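PDB 5H0M: HNH endonuclease, which probably nicks DNA by hydrolysing the phosphodiester backbone, as a zinc-containing HNH endonuclease of a deep-sea thermophilic bacteriophage. Local coordinates for residues Ile94-Leu97 against Leu98-Trp101. Numbering follows the deposited sequence.
Sequences ITPL and LVDW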
loop_
_atom_site.group_PDB
_atom_site.type_symbol
_atom_site.label_atom_id
_atom_site.label_comp_id
_atom_site.label_asym_id
_atom_site.label_seq_id
_atom_site.Cartn_x
_atom_site.Cartn_y
_atom_site.Cartn_z
ATOM N N ILE A 94 -3.946 -1.853 -1.464
ATOM C CA ILE A 94 -4.689 -3.130 -1.466
ATOM C C ILE A 94 -4.337 -3.912 -2.728
ATOM O O ILE A 94 -3.789 -5.017 -2.655
ATOM C CB ILE A 94 -6.196 -2.921 -1.337
ATOM C CG1 ILE A 94 -6.550 -2.223 -0.029
ATOM C CG2 ILE A 94 -6.904 -4.263 -1.500
ATOM C CD1 ILE A 94 -8.017 -1.900 0.125
ATOM N N THR A 95 -4.616 -3.324 -3.888
ATOM C CA THR A 95 -4.008 -3.762 -5.144
ATOM C C THR A 95 -2.620 -3.138 -5.178
ATOM O O THR A 95 -2.501 -1.912 -5.150
ATOM C CB THR A 95 -4.817 -3.298 -6.346
ATOM O OG1 THR A 95 -6.155 -3.806 -6.244
ATOM C CG2 THR A 95 -4.192 -3.780 -7.644
ATOM N N PRO A 96 -1.573 -3.960 -5.198
ATOM C CA PRO A 96 -0.231 -3.391 -5.063
ATOM C C PRO A 96 0.094 -2.343 -6.120
ATOM O O PRO A 96 -0.399 -2.386 -7.249
ATOM C CB PRO A 96 0.683 -4.609 -5.204
ATOM C CG PRO A 96 -0.150 -5.751 -4.728
ATOM C CD PRO A 96 -1.547 -5.438 -5.184
ATOM N N LEU A 97 0.947 -1.398 -5.738
ATOM C CA LEU A 97 1.372 -0.343 -6.624
ATOM C C LEU A 97 1.915 -0.853 -7.955
ATOM O O LEU A 97 1.604 -0.293 -9.008
ATOM C CB LEU A 97 2.437 0.499 -5.911
ATOM C CG LEU A 97 2.958 1.709 -6.664
ATOM C CD1 LEU A 97 1.861 2.736 -6.865
ATOM C CD2 LEU A 97 4.133 2.306 -5.892
ATOM N N LEU A 98 2.712 -1.910 -7.899
ATOM C CA LEU A 98 3.344 -2.469 -9.092
ATOM C C LEU A 98 2.385 -3.304 -9.923
ATOM O O LEU A 98 2.707 -3.679 -11.049
ATOM C CB LEU A 98 4.581 -3.278 -8.688
ATOM C CG LEU A 98 5.802 -2.445 -8.272
ATOM C CD1 LEU A 98 6.819 -3.298 -7.527
ATOM C CD2 LEU A 98 6.418 -1.801 -9.502
ATOM N N VAL A 99 1.219 -3.609 -9.360
ATOM C CA VAL A 99 0.174 -4.347 -10.083
ATOM C C VAL A 99 -0.761 -3.401 -10.842
ATOM O O VAL A 99 -1.175 -3.692 -11.969
ATOM C CB VAL A 99 -0.607 -5.260 -9.115
ATOM C CG1 VAL A 99 -1.860 -5.843 -9.764
ATOM C CG2 VAL A 99 0.294 -6.368 -8.611
ATOM N N ASP A 100 -1.122 -2.269 -10.236
ATOM C CA ASP A 100 -1.983 -1.291 -10.902
ATOM C C ASP A 100 -1.593 0.141 -10.525
ATOM O O ASP A 100 -2.016 0.687 -9.507
ATOM C CB ASP A 100 -3.455 -1.534 -10.588
ATOM C CG ASP A 100 -4.383 -0.748 -11.499
ATOM O OD1 ASP A 100 -3.934 0.261 -12.117
ATOM O OD2 ASP A 100 -5.583 -1.121 -11.603
ATOM N N TRP A 101 -0.806 0.755 -11.401
ATOM C CA TRP A 101 -0.316 2.114 -11.189
ATOM C C TRP A 101 -1.455 3.130 -11.072
ATOM O O TRP A 101 -1.348 4.113 -10.339
ATOM C CB TRP A 101 0.609 2.481 -12.366
ATOM C CG TRP A 101 1.139 3.896 -12.363
ATOM C CD1 TRP A 101 0.823 4.889 -13.243
ATOM C CD2 TRP A 101 2.074 4.464 -11.438
ATOM N NE1 TRP A 101 1.500 6.041 -12.925
ATOM C CE2 TRP A 101 2.269 5.809 -11.817
ATOM C CE3 TRP A 101 2.754 3.973 -10.321
ATOM C CZ2 TRP A 101 3.124 6.661 -11.128
ATOM C CZ3 TRP A 101 3.606 4.824 -9.646
ATOM C CH2 TRP A 101 3.771 6.152 -10.042
HETATM O O HOH W 1 -2.084 0.533 -6.684
#
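Pro96 O accepts hydrogen bonds from two successive amides, Val99 N and Asp100 N, closing a tight turn. Asp100 N donates to it over 3.1 Å, almost end-on to the carbonyl (C=O...N 169°), in the i to i+4 pattern of an alpha-turn. Val99 N reaches the same Pro96 O at 2.9 Å from above the carbonyl plane, a more bent bond (N-H...O 141°) that makes a beta-turn of Pro96-Val99. A water bridges Thr95 O, at 2.9 Å, and Asp100 O, at 2.8 Å.

Apolar contacts add to the backbone bonds. Val99 runs alongside the Pro96 ring, its CG2 3.9 Å from Pro96 CB, and Tyr129 of helix 115-129 touches both residues. Thr95 chi1 of -58° puts OG1 beside the backbone N and leaves CG2 anti to it, where this methyl meets Val99 CG1 and, at 3.8 Å, Asp100 CB. The Asp100 carboxylate is engaged separately, through OD1 with Ser102 OG. Leu97 and Trp101 extend side by side; Leu97 CD1 lies 3.8 Å from Trp101 CE3, approaching the indole obliquely, while Leu97 also packs on Phe55 of helix 41-55 and Trp101 makes a cation-pi contact with Arg104.

Thus the connection following strand 90-93 in the HNH region folds back on itself through backbone bonding, with one carbonyl satisfying two amides and side-chain packing tying the bend to both long terminal helices.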